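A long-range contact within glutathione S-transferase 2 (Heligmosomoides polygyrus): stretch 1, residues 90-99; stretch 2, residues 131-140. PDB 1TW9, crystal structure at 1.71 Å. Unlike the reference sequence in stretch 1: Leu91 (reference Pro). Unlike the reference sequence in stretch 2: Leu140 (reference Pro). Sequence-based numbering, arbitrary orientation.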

ATOM      1  N   SER A  90       2.405   1.637  -7.312  1.00 32.15           N
ATOM      2  CA  SER A  90       1.540   2.784  -7.588  1.00 31.65           C
ATOM      3  C   SER A  90       0.218   2.282  -8.210  1.00 30.53           C
ATOM      4  O   SER A  90      -0.849   2.800  -7.870  1.00 31.06           O
ATOM      5  CB  SER A  90       2.214   3.844  -8.493  1.00 30.31           C
ATOM      6  OG  SER A  90       2.269   3.405  -9.822  1.00 33.05           O
ATOM      7  N   LEU A  91       0.285   1.260  -9.080  1.00 30.54           N
ATOM      8  CA  LEU A  91      -0.931   0.728  -9.715  1.00 31.45           C
ATOM      9  C   LEU A  91      -1.823   0.013  -8.670  1.00 31.99           C
ATOM     10  O   LEU A  91      -3.037   0.068  -8.744  1.00 33.05           O
ATOM     11  CB  LEU A  91      -0.552  -0.211 -10.870  1.00 31.95           C
ATOM     12  CG  LEU A  91      -0.117   0.627 -12.092  1.00 33.33           C
ATOM     13  CD1 LEU A  91       0.775  -0.251 -12.896  1.00 35.54           C
ATOM     14  CD2 LEU A  91      -1.365   1.041 -12.821  1.00 32.71           C
ATOM     15  N   ALA A  92      -1.210  -0.719  -7.720  1.00 31.31           N
ATOM     16  CA  ALA A  92      -1.942  -1.429  -6.723  1.00 30.79           C
ATOM     17  C   ALA A  92      -2.587  -0.429  -5.799  1.00 31.37           C
ATOM     18  O   ALA A  92      -3.706  -0.650  -5.330  1.00 31.33           O
ATOM     19  CB  ALA A  92      -1.055  -2.301  -5.966  1.00 31.49           C
ATOM     20  N   ASP A  93      -1.913   0.682  -5.536  1.00 30.89           N
ATOM     21  CA  ASP A  93      -2.524   1.710  -4.695  1.00 33.53           C
ATOM     22  C   ASP A  93      -3.676   2.422  -5.430  1.00 32.72           C
ATOM     23  O   ASP A  93      -4.671   2.786  -4.841  1.00 32.69           O
ATOM     24  CB  ASP A  93      -1.517   2.751  -4.417  1.00 34.73           C
ATOM     25  CG  ASP A  93      -0.652   2.445  -3.256  1.00 41.17           C
ATOM     26  OD1 ASP A  93      -1.027   1.527  -2.464  1.00 45.50           O
ATOM     27  OD2 ASP A  93       0.380   3.172  -3.013  1.00 44.55           O
ATOM     28  N   ALA A  94      -3.504   2.686  -6.702  1.00 32.61           N
ATOM     29  CA  ALA A  94      -4.628   3.204  -7.522  1.00 31.36           C
ATOM     30  C   ALA A  94      -5.787   2.242  -7.498  1.00 31.75           C
ATOM     31  O   ALA A  94      -6.943   2.652  -7.463  1.00 30.98           O
ATOM     32  CB  ALA A  94      -4.187   3.457  -8.936  1.00 32.86           C
ATOM     33  N   TYR A  95      -5.503   0.935  -7.499  1.00 30.45           N
ATOM     34  CA  TYR A  95      -6.555  -0.088  -7.425  1.00 31.58           C
ATOM     35  C   TYR A  95      -7.336   0.114  -6.123  1.00 31.65           C
ATOM     36  O   TYR A  95      -8.584   0.118  -6.089  1.00 31.03           O
ATOM     37  CB  TYR A  95      -5.932  -1.517  -7.491  1.00 32.30           C
ATOM     38  CG  TYR A  95      -6.932  -2.589  -7.209  1.00 32.28           C
ATOM     39  CD1 TYR A  95      -7.955  -2.887  -8.132  1.00 33.50           C
ATOM     40  CD2 TYR A  95      -6.881  -3.323  -6.031  1.00 30.90           C
ATOM     41  CE1 TYR A  95      -8.853  -3.900  -7.852  1.00 35.56           C
ATOM     42  CE2 TYR A  95      -7.777  -4.287  -5.750  1.00 32.62           C
ATOM     43  CZ  TYR A  95      -8.783  -4.561  -6.655  1.00 34.74           C
ATOM     44  OH  TYR A  95      -9.663  -5.549  -6.362  1.00 34.47           O
ATOM     45  N   THR A  96      -6.601   0.195  -5.011  1.00 32.93           N
ATOM     46  CA  THR A  96      -7.195   0.396  -3.703  1.00 33.51           C
ATOM     47  C   THR A  96      -8.122   1.590  -3.677  1.00 33.50           C
ATOM     48  O   THR A  96      -9.204   1.519  -3.107  1.00 31.92           O
ATOM     49  CB  THR A  96      -6.099   0.566  -2.649  1.00 33.17           C
ATOM     50  OG1 THR A  96      -5.421  -0.658  -2.530  1.00 37.06           O
ATOM     51  CG2 THR A  96      -6.654   0.807  -1.228  1.00 37.68           C
ATOM     52  N   ASP A  97      -7.660   2.714  -4.225  1.00 32.97           N
ATOM     53  CA  ASP A  97      -8.500   3.905  -4.315  1.00 32.33           C
ATOM     54  C   ASP A  97      -9.776   3.668  -5.107  1.00 31.09           C
ATOM     55  O   ASP A  97     -10.880   4.008  -4.672  1.00 30.50           O
ATOM     56  CB  ASP A  97      -7.734   5.046  -4.995  1.00 30.88           C
ATOM     57  CG  ASP A  97      -6.621   5.597  -4.138  1.00 37.45           C
ATOM     58  OD1 ASP A  97      -6.665   5.407  -2.906  1.00 42.91           O
ATOM     59  OD2 ASP A  97      -5.664   6.266  -4.621  1.00 41.55           O
ATOM     60  N   TYR A  98      -9.637   3.076  -6.282  1.00 30.64           N
ATOM     61  CA  TYR A  98     -10.784   2.695  -7.059  1.00 30.67           C
ATOM     62  C   TYR A  98     -11.760   1.826  -6.288  1.00 30.48           C
ATOM     63  O   TYR A  98     -12.983   2.109  -6.307  1.00 30.01           O
ATOM     64  CB  TYR A  98     -10.329   2.033  -8.368  1.00 30.82           C
ATOM     65  CG  TYR A  98     -11.241   1.020  -8.908  1.00 31.32           C
ATOM     66  CD1 TYR A  98     -12.394   1.385  -9.620  1.00 31.59           C
ATOM     67  CD2 TYR A  98     -10.947  -0.335  -8.763  1.00 33.11           C
ATOM     68  CE1 TYR A  98     -13.230   0.439 -10.133  1.00 32.25           C
ATOM     69  CE2 TYR A  98     -11.744  -1.277  -9.264  1.00 31.45           C
ATOM     70  CZ  TYR A  98     -12.885  -0.898  -9.999  1.00 30.30           C
ATOM     71  OH  TYR A  98     -13.736  -1.845 -10.498  1.00 32.75           O
ATOM     72  N   ARG A  99     -11.284   0.822  -5.554  1.00 30.01           N
ATOM     73  CA  ARG A  99     -12.181  -0.030  -4.741  1.00 31.27           C
ATOM     74  C   ARG A  99     -12.954   0.754  -3.679  1.00 32.77           C
ATOM     75  O   ARG A  99     -14.137   0.479  -3.393  1.00 32.54           O
ATOM     76  CB  ARG A  99     -11.393  -1.199  -4.105  1.00 30.83           C
ATOM     77  CG  ARG A  99     -11.094  -2.319  -5.112  1.00 32.11           C
ATOM     78  CD  ARG A  99     -12.364  -3.120  -5.511  1.00 33.46           C
ATOM     79  NE  ARG A  99     -12.398  -4.317  -4.674  1.00 34.72           N
ATOM     80  CZ  ARG A  99     -13.458  -4.923  -4.189  1.00 36.96           C
ATOM     81  NH1 ARG A  99     -14.695  -4.524  -4.450  1.00 37.69           N
ATOM     82  NH2 ARG A  99     -13.266  -5.976  -3.411  1.00 37.78           N
TER
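Stretch 2, residues 131-140: KFLGFITKFL

What forms the apolar centre of this contact? Phe132 does, with more of its surface covered by the other stretch than any other residue here. Its CA-to-CB bond points toward stretch 1, and with chi1 in t its ring lies against Tyr98 in an offset stack, centroids 4.4 Å apart and planes only 8° from parallel. The fit is close: Tyr98 CD1 lies 3.5 Å from Phe132 CB. The far end of the phenylalanine ring reaches along the partner helix, where Phe132 CE2 comes within 3.6 Å of Tyr95 CA and 4.3 Å of Ala94 CB. At Ala94 the ring also approaches the backbone, with Phe132 CE2 3.8 Å from Ala94 O. Tyr95 also offers its ring edge, Tyr95 CD1 lying 4.0 Å from Phe132 CZ.

How do the backbones carry these side chains? Both stretches are helical throughout, and each helix extends beyond its stretch at both ends. They run nearly antiparallel, at 167°, with their axes 10.5 Å apart at closest approach. Tyr98 therefore pairs with Phe132 near one end, their CA atoms 6.3 Å apart, while near the start of stretch 1 Leu91 lies nearest Ile136, CA to CA 7.9 Å, the end of the Ile136 side chain coming nearer although its CA-to-CB bond points sideways.

What does Leu91 pack against? Leu91, a departure from the reference proline, points toward stretch 2 and touches two residues one helical turn apart. Its CD2 packs 3.7 Å from Ile136 CD1 and also lies over the face of the Phe139 ring, a CH-pi contact 3.9 Å from Leu91 CD2 to the ring centroid.

Does any polar bond cross the contact? None does: no hydrogen bond joins the stretches, so packing alone links them directly. Tyr98 OH and Ser90 OG find partners elsewhere in the structure. Beyond the contact, Thr137 turns back on its own helix, Thr137 OG1 donating to Leu133 O at 2.7 Å.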

ATOM      1  N   LYS A 131     -12.995   5.628 -15.011  1.00 30.42           N
ATOM      2  CA  LYS A 131     -11.844   6.348 -14.547  1.00 32.50           C
ATOM      3  C   LYS A 131     -10.646   5.419 -14.320  1.00 31.76           C
ATOM      4  O   LYS A 131      -9.582   5.628 -14.910  1.00 31.52           O
ATOM      5  CB  LYS A 131     -12.169   7.063 -13.254  1.00 32.79           C
ATOM      6  CG  LYS A 131     -11.030   7.971 -12.791  1.00 36.22           C
ATOM      7  CD  LYS A 131     -11.523   9.027 -11.786  1.00 36.61           C
ATOM      8  CE  LYS A 131     -12.151   8.394 -10.536  1.00 40.75           C
ATOM      9  NZ  LYS A 131     -12.401   9.330  -9.355  1.00 40.62           N
ATOM     10  N   PHE A 132     -10.834   4.373 -13.525  1.00 30.67           N
ATOM     11  CA  PHE A 132      -9.772   3.420 -13.249  1.00 31.36           C
ATOM     12  C   PHE A 132      -9.262   2.633 -14.458  1.00 31.25           C
ATOM     13  O   PHE A 132      -8.054   2.531 -14.678  1.00 30.32           O
ATOM     14  CB  PHE A 132     -10.218   2.409 -12.202  1.00 30.86           C
ATOM     15  CG  PHE A 132      -9.185   1.412 -11.855  1.00 31.40           C
ATOM     16  CD1 PHE A 132      -9.424   0.081 -12.078  1.00 31.31           C
ATOM     17  CD2 PHE A 132      -8.009   1.820 -11.223  1.00 33.06           C
ATOM     18  CE1 PHE A 132      -8.462  -0.862 -11.696  1.00 34.37           C
ATOM     19  CE2 PHE A 132      -7.038   0.892 -10.868  1.00 33.27           C
ATOM     20  CZ  PHE A 132      -7.266  -0.446 -11.161  1.00 32.82           C
ATOM     21  N   LEU A 133     -10.179   2.155 -15.277  1.00 30.01           N
ATOM     22  CA  LEU A 133      -9.750   1.400 -16.479  1.00 30.25           C
ATOM     23  C   LEU A 133      -9.092   2.310 -17.487  1.00 31.61           C
ATOM     24  O   LEU A 133      -8.273   1.877 -18.272  1.00 31.80           O
ATOM     25  CB  LEU A 133     -10.854   0.528 -17.043  1.00 30.77           C
ATOM     26  CG  LEU A 133     -11.348  -0.661 -16.139  1.00 29.36           C
ATOM     27  CD1 LEU A 133     -12.241  -1.547 -16.963  1.00 35.82           C
ATOM     28  CD2 LEU A 133     -10.278  -1.501 -15.445  1.00 33.23           C
ATOM     29  N   GLY A 134      -9.461   3.572 -17.491  1.00 30.63           N
ATOM     30  CA  GLY A 134      -8.783   4.511 -18.360  1.00 31.76           C
ATOM     31  C   GLY A 134      -7.326   4.593 -17.939  1.00 30.59           C
ATOM     32  O   GLY A 134      -6.414   4.597 -18.807  1.00 30.17           O
ATOM     33  N   PHE A 135      -7.071   4.722 -16.636  1.00 31.35           N
ATOM     34  CA  PHE A 135      -5.664   4.790 -16.144  1.00 32.55           C
ATOM     35  C   PHE A 135      -4.892   3.511 -16.469  1.00 34.70           C
ATOM     36  O   PHE A 135      -3.750   3.577 -16.990  1.00 34.68           O
ATOM     37  CB  PHE A 135      -5.596   5.020 -14.625  1.00 34.23           C
ATOM     38  CG  PHE A 135      -6.175   6.345 -14.170  1.00 32.47           C
ATOM     39  CD1 PHE A 135      -6.943   6.410 -13.012  1.00 33.89           C
ATOM     40  CD2 PHE A 135      -5.963   7.509 -14.876  1.00 33.90           C
ATOM     41  CE1 PHE A 135      -7.469   7.612 -12.577  1.00 34.22           C
ATOM     42  CE2 PHE A 135      -6.471   8.693 -14.443  1.00 36.79           C
ATOM     43  CZ  PHE A 135      -7.246   8.747 -13.284  1.00 33.24           C
ATOM     44  N   ILE A 136      -5.501   2.380 -16.204  1.00 33.78           N
ATOM     45  CA  ILE A 136      -4.914   1.053 -16.514  1.00 34.35           C
ATOM     46  C   ILE A 136      -4.583   0.911 -17.988  1.00 33.59           C
ATOM     47  O   ILE A 136      -3.496   0.459 -18.357  1.00 33.38           O
ATOM     48  CB  ILE A 136      -5.872  -0.139 -16.064  1.00 33.69           C
ATOM     49  CG1 ILE A 136      -6.023  -0.207 -14.572  1.00 36.49           C
ATOM     50  CG2 ILE A 136      -5.331  -1.539 -16.604  1.00 37.85           C
ATOM     51  CD1 ILE A 136      -4.756  -0.160 -13.820  1.00 36.18           C
ATOM     52  N   THR A 137      -5.510   1.311 -18.856  1.00 32.41           N
ATOM     53  CA  THR A 137      -5.332   1.255 -20.310  1.00 31.85           C
ATOM     54  C   THR A 137      -4.121   2.065 -20.803  1.00 30.86           C
ATOM     55  O   THR A 137      -3.339   1.617 -21.667  1.00 29.78           O
ATOM     56  CB  THR A 137      -6.599   1.727 -20.977  1.00 30.93           C
ATOM     57  OG1 THR A 137      -7.655   0.791 -20.661  1.00 33.70           O
ATOM     58  CG2 THR A 137      -6.446   1.633 -22.492  1.00 30.31           C
ATOM     59  N   LYS A 138      -3.926   3.231 -20.202  1.00 30.99           N
ATOM     60  CA  LYS A 138      -2.786   4.074 -20.490  1.00 32.68           C
ATOM     61  C   LYS A 138      -1.472   3.347 -20.167  1.00 31.41           C
ATOM     62  O   LYS A 138      -0.581   3.381 -20.974  1.00 31.71           O
ATOM     63  CB  LYS A 138      -2.955   5.378 -19.730  1.00 32.95           C
ATOM     64  CG  LYS A 138      -1.837   6.239 -19.648  1.00 35.53           C
ATOM     65  CD  LYS A 138      -2.261   7.555 -18.924  1.00 35.86           C
ATOM     66  CE  LYS A 138      -2.219   7.450 -17.347  1.00 37.34           C
ATOM     67  NZ  LYS A 138      -2.588   8.850 -16.865  1.00 39.00           N
ATOM     68  N   PHE A 139      -1.405   2.646 -19.036  1.00 31.50           N
ATOM     69  CA  PHE A 139      -0.247   1.839 -18.718  1.00 30.79           C
ATOM     70  C   PHE A 139      -0.051   0.666 -19.717  1.00 31.22           C
ATOM     71  O   PHE A 139       1.066   0.432 -20.208  1.00 30.40           O
ATOM     72  CB  PHE A 139      -0.339   1.360 -17.264  1.00 30.92           C
ATOM     73  CG  PHE A 139       0.140   2.376 -16.282  1.00 30.74           C
ATOM     74  CD1 PHE A 139      -0.640   3.424 -15.896  1.00 31.82           C
ATOM     75  CD2 PHE A 139       1.423   2.266 -15.710  1.00 32.37           C
ATOM     76  CE1 PHE A 139      -0.223   4.351 -14.953  1.00 31.79           C
ATOM     77  CE2 PHE A 139       1.860   3.227 -14.789  1.00 31.68           C
ATOM     78  CZ  PHE A 139       1.063   4.270 -14.412  1.00 31.84           C
ATOM     79  N   LEU A 140      -1.131  -0.059 -20.019  1.00 30.42           N
ATOM     80  CA  LEU A 140      -1.047  -1.139 -21.004  1.00 31.74           C
ATOM     81  C   LEU A 140      -0.583  -0.634 -22.343  1.00 31.67           C
ATOM     82  O   LEU A 140       0.297  -1.227 -23.026  1.00 33.28           O
ATOM     83  CB  LEU A 140      -2.389  -1.817 -21.168  1.00 31.81           C
ATOM     84  CG  LEU A 140      -2.828  -2.477 -19.884  1.00 33.06           C
ATOM     85  CD1 LEU A 140      -4.299  -2.932 -19.835  1.00 32.38           C
ATOM     86  CD2 LEU A 140      -1.959  -3.699 -19.577  1.00 32.97           C
TER